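Fructokinase (Vibrio cholerae serotype O1, PDB 5EYN) catalyses the ATP-dependent phosphorylation of fructose as a fructokinase of the PfkB carbohydrate kinase family, and is captured here with fructose, ADP, beryllium trifluoride and calcium. Local coordinates at residues 101-106 against 111-116; 175-180 against 207-212; 45-50 against 140-145; 25-30 against 65-70. All blocks are in the same frame, centred on the assembly; numbering follows the deposited sequence.

Interaction 1 of 4, residues 101-106 against 111-116. With FRU (beta-D-fructofuranose), chain B.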
# COMPACT_ATOMS: atom_id res chain seq x y z
N VAL A 101 -2.59 -4.64 -2.67
CA VAL A 101 -4.00 -4.93 -2.54
C VAL A 101 -4.24 -5.65 -1.22
O VAL A 101 -3.55 -6.61 -0.89
CB VAL A 101 -4.47 -5.79 -3.72
CG1 VAL A 101 -5.90 -6.26 -3.52
CG2 VAL A 101 -4.34 -5.02 -5.02
N VAL A 102 -5.22 -5.18 -0.46
CA VAL A 102 -5.60 -5.83 0.79
C VAL A 102 -6.82 -6.72 0.53
O VAL A 102 -7.82 -6.28 -0.03
CB VAL A 102 -5.91 -4.80 1.88
CG1 VAL A 102 -6.35 -5.48 3.17
CG2 VAL A 102 -4.70 -3.92 2.12
N VAL A 103 -6.71 -7.99 0.89
CA VAL A 103 -7.78 -8.95 0.66
C VAL A 103 -8.64 -9.19 1.90
O VAL A 103 -8.11 -9.35 3.00
CB VAL A 103 -7.19 -10.29 0.18
CG1 VAL A 103 -8.29 -11.32 -0.10
CG2 VAL A 103 -6.31 -10.10 -1.05
N ASP A 104 -9.96 -9.22 1.71
CA ASP A 104 -10.92 -9.62 2.76
C ASP A 104 -11.48 -10.99 2.39
O ASP A 104 -12.21 -11.13 1.42
CB ASP A 104 -12.05 -8.58 2.81
CG ASP A 104 -13.07 -8.87 3.91
OD1 ASP A 104 -13.97 -8.02 4.11
OD2 ASP A 104 -12.98 -9.92 4.57
N LEU A 105 -11.10 -12.01 3.16
CA LEU A 105 -11.50 -13.38 2.86
C LEU A 105 -12.97 -13.68 3.15
O LEU A 105 -13.47 -14.74 2.79
CB LEU A 105 -10.61 -14.33 3.66
CG LEU A 105 -9.13 -14.26 3.33
CD1 LEU A 105 -8.32 -15.02 4.38
CD2 LEU A 105 -8.88 -14.81 1.94
N ASP A 106 -13.69 -12.74 3.76
CA ASP A 106 -15.13 -12.94 3.94
C ASP A 106 -15.92 -12.58 2.68
O ASP A 106 -17.12 -12.85 2.60
CB ASP A 106 -15.63 -12.13 5.14
CG ASP A 106 -15.21 -12.74 6.47
OD1 ASP A 106 -14.78 -13.91 6.48
OD2 ASP A 106 -15.32 -12.05 7.50
N ARG A 111 -15.29 -7.72 -4.69
CA ARG A 111 -15.68 -7.22 -3.38
C ARG A 111 -14.63 -7.52 -2.30
O ARG A 111 -14.65 -6.92 -1.23
CB ARG A 111 -17.03 -7.82 -2.97
CG ARG A 111 -18.20 -7.32 -3.83
CD ARG A 111 -19.50 -8.01 -3.46
NE ARG A 111 -20.64 -7.46 -4.19
CZ ARG A 111 -21.03 -7.85 -5.40
NH1 ARG A 111 -22.08 -7.27 -5.97
NH2 ARG A 111 -20.38 -8.81 -6.05
N SER A 112 -13.73 -8.46 -2.58
CA SER A 112 -12.72 -8.85 -1.60
C SER A 112 -11.45 -8.00 -1.62
O SER A 112 -10.58 -8.18 -0.76
CB SER A 112 -12.30 -10.32 -1.78
OG SER A 112 -11.42 -10.45 -2.89
N PHE A 113 -11.33 -7.09 -2.57
CA PHE A 113 -10.08 -6.36 -2.75
C PHE A 113 -10.19 -4.88 -2.45
O PHE A 113 -11.16 -4.24 -2.83
CB PHE A 113 -9.59 -6.50 -4.19
CG PHE A 113 -9.39 -7.92 -4.63
CD1 PHE A 113 -10.16 -8.43 -5.65
CD2 PHE A 113 -8.43 -8.73 -4.05
CE1 PHE A 113 -9.99 -9.74 -6.06
CE2 PHE A 113 -8.25 -10.04 -4.47
CZ PHE A 113 -9.04 -10.55 -5.47
N THR A 114 -9.19 -4.35 -1.75
CA THR A 114 -9.02 -2.91 -1.62
C THR A 114 -7.68 -2.54 -2.23
O THR A 114 -6.63 -3.03 -1.78
CB THR A 114 -9.02 -2.47 -0.15
OG1 THR A 114 -10.25 -2.87 0.48
CG2 THR A 114 -8.87 -0.95 -0.04
N PHE A 115 -7.70 -1.67 -3.23
CA PHE A 115 -6.49 -1.23 -3.91
C PHE A 115 -5.89 -0.03 -3.20
O PHE A 115 -6.49 1.04 -3.17
CB PHE A 115 -6.82 -0.92 -5.37
CG PHE A 115 -7.11 -2.15 -6.17
CD1 PHE A 115 -6.14 -2.71 -6.97
CD2 PHE A 115 -8.32 -2.80 -6.04
CE1 PHE A 115 -6.38 -3.89 -7.65
CE2 PHE A 115 -8.56 -3.97 -6.72
CZ PHE A 115 -7.60 -4.52 -7.52
N MET A 116 -4.72 -0.22 -2.61
CA MET A 116 -4.10 0.86 -1.85
C MET A 116 -3.29 1.83 -2.69
O MET A 116 -3.06 2.96 -2.26
CB MET A 116 -3.22 0.31 -0.73
CG MET A 116 -3.97 -0.52 0.28
SD MET A 116 -5.37 0.29 1.04
CE MET A 116 -4.55 1.62 1.92
C1 FRU B . -6.01 -7.44 -9.48
C2 FRU B . -6.37 -8.57 -8.52
C3 FRU B . -5.27 -9.08 -7.62
C4 FRU B . -5.49 -10.55 -7.54
C5 FRU B . -6.14 -10.83 -8.85
C6 FRU B . -7.14 -11.96 -8.82
O1 FRU B . -5.10 -7.86 -10.45
O2 FRU B . -7.42 -8.10 -7.74
O3 FRU B . -5.34 -8.39 -6.41
O4 FRU B . -4.32 -11.29 -7.43
O5 FRU B . -6.78 -9.65 -9.30
O6 FRU B . -7.73 -12.16 -10.08
O HOH W 1 -10.23 -5.50 1.24
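The F113 ring meets V103 CG2 at its edge, near its plane, and carries a polar atom over each face. S112 OG sits over the centre on one side, 3.3 Å above the plane, and O2 of the bound fructose over the centre on the other. V101 CG1 comes to the same ring obliquely, 3.6 Å from F113 CD2. The F115 ring is approached over one face by the other branch of that valine, V101 CG2, 3.5 Å from F115 CD1, while C1 of the sugar lies in plane at its edge. With CG1 anti to the backbone N (chi1 172°), V101 sends one methyl to each phenylalanine.

V101, V103, F113 and F115 occupy one face of an antiparallel hairpin whose strands 101-103 and 113-115 run at 159° to each other. V102 and T114 form its hydrogen-bonded pair, with V102 N to T114 O and T114 N to V102 O both 2.9 Å. Just past the strands, D104 N donates to S112 O at 2.8 Å. On the face bearing V102 and T114, a water donates to V102 O (2.8 Å) and also bonds T114 OG1; there V102 and T114 pack on F72 and P71 of the second subunit. S112 OG is itself bonded to G109 O, which probably helps fix it over the ring.

The sugar-facing side is thus apolar: V101 CG1 lies 3.6 Å from fructose O3, and the rings border the anomeric end through O2 and C1. The hairpin therefore shapes that wall by van der Waals contact, leaving directional bonding of the hydroxyls to backbone amides and polar side chains of other segments.

Interaction 2 of 4, residues 175-180 against 207-212. With FRU (beta-D-fructofuranose), chain B.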
# COMPACT_ATOMS: atom_id res chain seq x y z
N LEU A 175 -13.15 -7.35 -13.47
CA LEU A 175 -13.48 -5.99 -13.11
C LEU A 175 -13.09 -5.62 -11.70
O LEU A 175 -13.38 -6.35 -10.76
CB LEU A 175 -14.97 -5.75 -13.28
CG LEU A 175 -15.51 -6.00 -14.68
CD1 LEU A 175 -17.02 -5.73 -14.70
CD2 LEU A 175 -14.78 -5.16 -15.73
N ARG A 176 -12.44 -4.47 -11.58
CA ARG A 176 -12.08 -3.88 -10.30
C ARG A 176 -12.35 -2.38 -10.42
O ARG A 176 -11.46 -1.58 -10.75
CB ARG A 176 -10.60 -4.14 -9.99
CG ARG A 176 -10.17 -5.62 -10.07
CD ARG A 176 -10.70 -6.47 -8.92
NE ARG A 176 -10.07 -7.78 -9.02
CZ ARG A 176 -10.55 -8.80 -9.71
NH1 ARG A 176 -11.71 -8.74 -10.33
NH2 ARG A 176 -9.85 -9.92 -9.77
N GLU A 177 -13.60 -2.00 -10.18
CA GLU A 177 -14.06 -0.65 -10.52
C GLU A 177 -13.27 0.43 -9.82
O GLU A 177 -13.04 1.48 -10.40
CB GLU A 177 -15.54 -0.49 -10.16
CG GLU A 177 -16.16 0.83 -10.60
CD GLU A 177 -17.62 0.91 -10.22
OE1 GLU A 177 -17.92 0.93 -9.01
OE2 GLU A 177 -18.47 0.92 -11.13
N GLU A 178 -12.84 0.19 -8.58
CA GLU A 178 -12.24 1.28 -7.82
C GLU A 178 -10.91 1.75 -8.41
O GLU A 178 -10.44 2.84 -8.08
CB GLU A 178 -12.05 0.92 -6.35
CG GLU A 178 -10.82 0.05 -6.09
CD GLU A 178 -10.30 0.23 -4.66
OE1 GLU A 178 -9.86 1.34 -4.25
OE2 GLU A 178 -10.34 -0.75 -3.94
N VAL A 179 -10.31 0.95 -9.27
CA VAL A 179 -9.04 1.32 -9.88
C VAL A 179 -9.22 2.44 -10.94
O VAL A 179 -8.27 3.14 -11.28
CB VAL A 179 -8.39 0.05 -10.51
CG1 VAL A 179 -7.12 0.35 -11.27
CG2 VAL A 179 -8.13 -0.96 -9.42
N TRP A 180 -10.43 2.58 -11.46
CA TRP A 180 -10.74 3.56 -12.50
C TRP A 180 -10.91 4.94 -11.89
O TRP A 180 -11.74 5.14 -11.03
CB TRP A 180 -12.04 3.16 -13.22
CG TRP A 180 -11.91 1.88 -13.95
CD1 TRP A 180 -11.70 0.64 -13.40
CD2 TRP A 180 -11.91 1.69 -15.36
NE1 TRP A 180 -11.59 -0.30 -14.39
CE2 TRP A 180 -11.70 0.32 -15.60
CE3 TRP A 180 -12.06 2.55 -16.44
CZ2 TRP A 180 -11.66 -0.21 -16.88
CZ3 TRP A 180 -12.02 2.01 -17.72
CH2 TRP A 180 -11.81 0.65 -17.93
N LEU A 207 -20.52 -10.72 -16.80
CA LEU A 207 -21.24 -10.71 -18.06
C LEU A 207 -22.51 -9.92 -17.89
O LEU A 207 -22.84 -9.07 -18.71
CB LEU A 207 -21.56 -12.13 -18.52
CG LEU A 207 -22.46 -12.22 -19.75
CD1 LEU A 207 -21.80 -11.54 -20.93
CD2 LEU A 207 -22.79 -13.66 -20.07
N GLN A 208 -23.24 -10.20 -16.81
CA GLN A 208 -24.50 -9.50 -16.58
C GLN A 208 -24.30 -8.01 -16.33
O GLN A 208 -25.05 -7.19 -16.84
CB GLN A 208 -25.28 -10.15 -15.43
CG GLN A 208 -25.78 -11.53 -15.82
CD GLN A 208 -26.63 -12.20 -14.76
OE1 GLN A 208 -27.17 -11.55 -13.86
NE2 GLN A 208 -26.77 -13.51 -14.88
N PHE A 209 -23.27 -7.67 -15.56
CA PHE A 209 -22.98 -6.27 -15.27
C PHE A 209 -22.65 -5.52 -16.55
O PHE A 209 -23.16 -4.44 -16.80
CB PHE A 209 -21.81 -6.17 -14.29
CG PHE A 209 -21.42 -4.77 -13.97
CD1 PHE A 209 -22.10 -4.06 -12.98
CD2 PHE A 209 -20.39 -4.15 -14.64
CE1 PHE A 209 -21.74 -2.77 -12.68
CE2 PHE A 209 -20.02 -2.84 -14.33
CZ PHE A 209 -20.71 -2.16 -13.36
N LEU A 210 -21.80 -6.10 -17.38
CA LEU A 210 -21.31 -5.39 -18.56
C LEU A 210 -22.37 -5.25 -19.64
O LEU A 210 -22.28 -4.35 -20.47
CB LEU A 210 -20.09 -6.10 -19.13
CG LEU A 210 -18.83 -5.94 -18.30
CD1 LEU A 210 -17.77 -6.93 -18.74
CD2 LEU A 210 -18.28 -4.51 -18.37
N THR A 211 -23.36 -6.13 -19.63
CA THR A 211 -24.44 -6.09 -20.60
C THR A 211 -25.75 -5.55 -20.02
O THR A 211 -26.71 -5.36 -20.76
CB THR A 211 -24.71 -7.49 -21.18
OG1 THR A 211 -25.04 -8.39 -20.11
CG2 THR A 211 -23.50 -7.98 -21.95
N GLY A 212 -25.79 -5.30 -18.71
CA GLY A 212 -27.00 -4.78 -18.09
C GLY A 212 -28.15 -5.77 -18.11
O GLY A 212 -29.32 -5.38 -18.21
C1 FRU B . -6.01 -7.44 -9.48
C2 FRU B . -6.37 -8.57 -8.52
C3 FRU B . -5.27 -9.08 -7.62
C4 FRU B . -5.49 -10.55 -7.54
C5 FRU B . -6.14 -10.83 -8.85
C6 FRU B . -7.14 -11.96 -8.82
O1 FRU B . -5.10 -7.86 -10.45
O2 FRU B . -7.42 -8.10 -7.74
O3 FRU B . -5.34 -8.39 -6.41
O4 FRU B . -4.32 -11.29 -7.43
O5 FRU B . -6.78 -9.65 -9.30
O6 FRU B . -7.73 -12.16 -10.08
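L175 extends its CD1 methyl over the junction of two helix side chains, F209 and L210. The methyl is 3.7 Å from F209 CD2, reaching that ring obliquely, and 4.0 Å from L210 CG, where the two leucines meet tip to tip. The first torsion of F209 swings its ring away from the backbone N and toward the 175-180 loop; the carboxylate of E177 stands near its far end, OE2 to F209 CZ being 4.4 Å. Across these segments the contact is small and apolar, burying 140 Å² in all.

The next residue turns the other way. R176, bent at chi2 (-72°), carries its guanidinium to the fructose: NE donates to O2 of the sugar at 3.0 Å in a nearly straight bond (172°), and NH2 donates to O5 at 3.1 Å with a more bent angle of 148°. NH1 folds back to L175 O at 2.9 Å, close to the guanidinium plane but above the carbonyl plane of its acceptor. With all three nitrogens engaged, the rotation of the group is well defined. NH2 also bonds a fluorine of the beryllium trifluoride, placing this arginine between the sugar and the phosphoryl mimic.

The helix 204-211 ends in a Schellman motif with G212 as its C-prime residue, just beyond the packing pair. L210 is also covered by V190 and M191 of helix 186-194 and by F202 of strand 199-203, while L175 N bonds E206 earlier in the same helix. The loop following strand 168-172 is thereby packed against helix 204-211 through L175, and against F113 and F115 of strand 113-115 through R176.

Interaction 3 of 4, residues 45-50 against 140-145. With FRU (beta-D-fructofuranose), chain B.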
# COMPACT_ATOMS: atom_id res chain seq x y z
N GLY A 45 -1.83 -10.34 -8.84
CA GLY A 45 -2.08 -9.52 -10.01
C GLY A 45 -2.51 -10.43 -11.15
O GLY A 45 -1.76 -11.28 -11.58
N ALA A 46 -3.73 -10.23 -11.65
CA ALA A 46 -4.33 -11.22 -12.54
C ALA A 46 -3.44 -11.65 -13.71
O ALA A 46 -3.25 -12.83 -13.92
CB ALA A 46 -5.69 -10.77 -13.04
N PRO A 47 -2.87 -10.70 -14.49
CA PRO A 47 -2.05 -11.20 -15.60
C PRO A 47 -0.78 -11.92 -15.14
O PRO A 47 -0.31 -12.84 -15.81
CB PRO A 47 -1.73 -9.93 -16.40
CG PRO A 47 -1.95 -8.83 -15.48
CD PRO A 47 -3.01 -9.24 -14.52
N ALA A 48 -0.23 -11.53 -14.00
CA ALA A 48 0.92 -12.25 -13.44
C ALA A 48 0.52 -13.66 -13.02
O ALA A 48 1.24 -14.63 -13.26
CB ALA A 48 1.50 -11.48 -12.27
N ASN A 49 -0.66 -13.77 -12.42
CA ASN A 49 -1.21 -15.06 -12.02
C ASN A 49 -1.37 -15.95 -13.22
O ASN A 49 -1.01 -17.13 -13.19
CB ASN A 49 -2.58 -14.86 -11.35
CG ASN A 49 -2.51 -14.07 -10.06
OD1 ASN A 49 -1.48 -14.02 -9.40
ND2 ASN A 49 -3.63 -13.48 -9.69
N VAL A 50 -1.92 -15.42 -14.31
CA VAL A 50 -2.08 -16.20 -15.52
C VAL A 50 -0.72 -16.66 -16.07
O VAL A 50 -0.56 -17.82 -16.50
CB VAL A 50 -2.87 -15.43 -16.59
CG1 VAL A 50 -2.96 -16.24 -17.86
CG2 VAL A 50 -4.28 -15.10 -16.09
N HIS A 140 -2.83 -11.88 -23.53
CA HIS A 140 -3.93 -11.83 -22.58
C HIS A 140 -3.90 -10.56 -21.76
O HIS A 140 -2.85 -10.14 -21.27
CB HIS A 140 -3.87 -13.03 -21.65
CG HIS A 140 -4.95 -13.06 -20.63
ND1 HIS A 140 -6.27 -13.34 -20.95
CD2 HIS A 140 -4.94 -12.78 -19.30
CE1 HIS A 140 -7.01 -13.26 -19.86
NE2 HIS A 140 -6.23 -12.94 -18.84
N VAL A 141 -5.09 -9.96 -21.63
CA VAL A 141 -5.30 -8.66 -21.00
C VAL A 141 -6.49 -8.72 -20.05
O VAL A 141 -7.45 -9.44 -20.32
CB VAL A 141 -5.59 -7.57 -22.12
CG1 VAL A 141 -5.91 -6.20 -21.53
CG2 VAL A 141 -4.44 -7.49 -23.11
N CYS A 142 -6.42 -7.96 -18.96
CA CYS A 142 -7.53 -7.73 -18.03
C CYS A 142 -7.86 -6.25 -17.97
O CYS A 142 -7.08 -5.41 -18.42
CB CYS A 142 -7.21 -8.24 -16.63
SG CYS A 142 -6.87 -10.02 -16.53
N SER A 143 -9.01 -5.92 -17.41
CA SER A 143 -9.47 -4.54 -17.51
C SER A 143 -8.68 -3.53 -16.70
O SER A 143 -8.76 -2.35 -17.01
CB SER A 143 -10.94 -4.41 -17.18
OG SER A 143 -11.16 -4.62 -15.81
N ILE A 144 -7.95 -3.92 -15.67
CA ILE A 144 -7.18 -2.94 -14.94
C ILE A 144 -6.21 -2.24 -15.89
O ILE A 144 -5.91 -1.05 -15.73
CB ILE A 144 -6.49 -3.55 -13.71
CG1 ILE A 144 -7.47 -3.60 -12.56
CG2 ILE A 144 -5.23 -2.76 -13.31
CD1 ILE A 144 -6.91 -4.19 -11.29
N ALA A 145 -5.72 -2.94 -16.90
CA ALA A 145 -4.80 -2.34 -17.85
C ALA A 145 -5.46 -1.22 -18.65
O ALA A 145 -4.77 -0.37 -19.20
CB ALA A 145 -4.25 -3.40 -18.79
C1 FRU B . -6.01 -7.44 -9.48
C2 FRU B . -6.37 -8.57 -8.52
C3 FRU B . -5.27 -9.08 -7.62
C4 FRU B . -5.49 -10.55 -7.54
C5 FRU B . -6.14 -10.83 -8.85
C6 FRU B . -7.14 -11.96 -8.82
O1 FRU B . -5.10 -7.86 -10.45
O2 FRU B . -7.42 -8.10 -7.74
O3 FRU B . -5.34 -8.39 -6.41
O4 FRU B . -4.32 -11.29 -7.43
O5 FRU B . -6.78 -9.65 -9.30
O6 FRU B . -7.73 -12.16 -10.08
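The N-terminus of helix 46-56, which binds the fructose, packs here on strand 138-142 of the large, mainly parallel sheet, an alpha/beta arrangement of the ribokinase-like fold. Helix 46-50 and strand 140-142 approach to 8.7 Å between axes and run at 149° to each other. Their closest side-chain contact is A46 CB to C142 SG at 3.8 Å, with P47 CD at the margin of the same sulfur. One turn along, V50 CG2 reaches the H140 imidazole obliquely, 4.0 Å from NE2, the two side chains crossing at about a right angle. The H140 ring is directed toward the helix, and its ND1 bonds S170 of the adjoining strand 168-172.

All five residues that touch are buried, and the contact is van der Waals packing, apolar at C142 and against the imidazole at H140. At this helix start two backbone amides point to the sugar. G45, in the N-cap position, donates its N to fructose O4 at 3.0 Å (172°), and A46 N donates to O1, also at 3.0 Å. The amide dipoles of this helix end would probably assist in binding these oxygens. I144, just past the strand, supplies an apolar touch through CD1 to fructose C1. Fructose O4 receives a second donor from within the helix: N49 ND2, at 3.2 Å with an N-H...O angle of 156°.

Interaction 4 of 4, residues 25-30 against 65-70. With FRU (beta-D-fructofuranose), chain B.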
# COMPACT_ATOMS: atom_id res chain seq x y z
N GLY A 25 -0.08 -6.16 -17.80
CA GLY A 25 -0.96 -5.53 -16.85
C GLY A 25 -0.30 -5.39 -15.50
O GLY A 25 0.87 -5.02 -15.42
N ASP A 26 -1.05 -5.70 -14.46
CA ASP A 26 -0.64 -5.45 -13.09
C ASP A 26 -0.13 -6.68 -12.37
O ASP A 26 -0.87 -7.62 -12.18
CB ASP A 26 -1.78 -4.82 -12.28
CG ASP A 26 -3.05 -5.68 -12.23
OD1 ASP A 26 -3.65 -5.77 -11.11
OD2 ASP A 26 -3.49 -6.21 -13.28
N ALA A 27 1.14 -6.63 -12.00
CA ALA A 27 1.69 -7.51 -10.99
C ALA A 27 1.53 -6.81 -9.65
O ALA A 27 1.85 -5.63 -9.52
CB ALA A 27 3.16 -7.80 -11.29
N VAL A 28 0.98 -7.50 -8.66
CA VAL A 28 0.61 -6.87 -7.42
C VAL A 28 1.00 -7.73 -6.24
O VAL A 28 1.11 -8.94 -6.37
CB VAL A 28 -0.89 -6.59 -7.32
CG1 VAL A 28 -1.48 -6.14 -8.66
CG2 VAL A 28 -1.64 -7.75 -6.78
N VAL A 29 1.18 -7.09 -5.10
CA VAL A 29 1.27 -7.82 -3.85
C VAL A 29 -0.10 -7.83 -3.19
O VAL A 29 -0.66 -6.77 -2.88
CB VAL A 29 2.36 -7.26 -2.91
CG1 VAL A 29 2.24 -7.86 -1.52
CG2 VAL A 29 3.74 -7.53 -3.48
N ASP A 30 -0.63 -9.04 -3.03
CA ASP A 30 -1.87 -9.26 -2.31
C ASP A 30 -1.53 -9.54 -0.84
O ASP A 30 -0.80 -10.49 -0.51
CB ASP A 30 -2.63 -10.48 -2.86
CG ASP A 30 -3.25 -10.24 -4.23
OD1 ASP A 30 -3.62 -9.10 -4.56
OD2 ASP A 30 -3.44 -11.26 -4.94
N GLY A 65 5.19 -5.17 -18.74
CA GLY A 65 4.46 -4.21 -17.93
C GLY A 65 5.40 -3.45 -17.02
O GLY A 65 6.62 -3.56 -17.14
N ARG A 66 4.81 -2.65 -16.14
CA ARG A 66 5.58 -1.88 -15.17
C ARG A 66 5.16 -2.20 -13.76
O ARG A 66 3.98 -2.28 -13.44
CB ARG A 66 5.37 -0.38 -15.35
CG ARG A 66 5.91 0.16 -16.64
CD ARG A 66 5.86 1.67 -16.71
NE ARG A 66 6.42 2.08 -17.98
CZ ARG A 66 7.33 3.03 -18.15
NH1 ARG A 66 7.80 3.73 -17.12
NH2 ARG A 66 7.76 3.30 -19.38
N VAL A 67 6.16 -2.38 -12.91
CA VAL A 67 5.98 -2.32 -11.47
C VAL A 67 6.80 -1.16 -10.92
O VAL A 67 7.45 -0.45 -11.67
CB VAL A 67 6.41 -3.62 -10.78
CG1 VAL A 67 5.43 -4.74 -11.13
CG2 VAL A 67 7.85 -3.99 -11.13
N GLY A 68 6.73 -0.94 -9.61
CA GLY A 68 7.49 0.13 -9.02
C GLY A 68 8.89 -0.29 -8.63
O GLY A 68 9.16 -1.48 -8.43
N ASN A 69 9.77 0.69 -8.53
CA ASN A 69 11.11 0.50 -8.00
C ASN A 69 11.02 0.51 -6.49
O ASN A 69 11.33 1.50 -5.83
CB ASN A 69 12.03 1.61 -8.49
CG ASN A 69 13.47 1.38 -8.13
OD1 ASN A 69 13.83 0.32 -7.61
ND2 ASN A 69 14.32 2.36 -8.40
N ASP A 70 10.55 -0.61 -5.96
CA ASP A 70 10.31 -0.76 -4.53
C ASP A 70 10.39 -2.24 -4.22
O ASP A 70 10.46 -3.08 -5.13
CB ASP A 70 8.95 -0.17 -4.13
CG ASP A 70 7.83 -0.58 -5.06
OD1 ASP A 70 7.17 0.32 -5.64
OD2 ASP A 70 7.59 -1.79 -5.22
C1 FRU B . -6.01 -7.44 -9.48
C2 FRU B . -6.37 -8.57 -8.52
C3 FRU B . -5.27 -9.08 -7.62
C4 FRU B . -5.49 -10.55 -7.54
C5 FRU B . -6.14 -10.83 -8.85
C6 FRU B . -7.14 -11.96 -8.82
O1 FRU B . -5.10 -7.86 -10.45
O2 FRU B . -7.42 -8.10 -7.74
O3 FRU B . -5.34 -8.39 -6.41
O4 FRU B . -4.32 -11.29 -7.43
O5 FRU B . -6.78 -9.65 -9.30
O6 FRU B . -7.73 -12.16 -10.08
O HOH W 2 1.94 -2.78 -16.77
O HOH W 3 2.77 -4.76 -13.40
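Apolar contact is limited to one pair: A27 CB meets V67 CG1 at 3.8 Å. V67 CG1 lies anti to the carbonyl carbon (chi1 -69°), a rotation that puts this branch against the alanine.

Water carries the polar contact. One molecule donates to G25 O and accepts from R66 N, 2.9 Å away. A second donates to both G25 O and R66 O and accepts from A27 N, each at 2.8 Å, so G25 O receives two waters and the diverging backbones are bridged. G25 and G65 are the closest approach of the main chains, their CA atoms 5.7 Å apart.

Direct hydrogen bonds from segment 25-30 go to the sugar. Fructose O1 donates to D26 OD1, while O3 and O4 donate to D30 OD1 and OD2, all at 2.6 Å; the D30 carboxylate thus grips two adjacent hydroxyls, one with each oxygen.

Segment 25-30 passes from the large sheet, after strand 21-24, into strand 28-33 of the small one, whereas strand 61-68 stays in the large sheet beside 21-24. A27 is flanked by M76 of helix 71-82 and A48 of helix 46-56, and V29 bonds strand 99-103.

How the interactions relate
All four interactions reach the same fructose. Interactions 3 and 4 lie closest, centres 11 Å apart, with P47 CD 3.3 Å from D26 OD2. Interaction 1 joins interaction 4 through the small sheet, V101 N to V29 O being 2.9 Å, probably a hydrogen bond. It also meets interaction 2, where F113 CD1 lies 3.4 Å from R176 NE and F115 N is 2.9 Å from E178 OE2. I144 CD1 of interaction 3 is a shared neighbour, 3.7 Å from F115 CE1 and 3.8 Å from R176 CG. Interactions 2 and 4 do not touch, their nearest atoms about 7 Å apart; the sugar spans them, with R176 also reaching beryllium trifluoride.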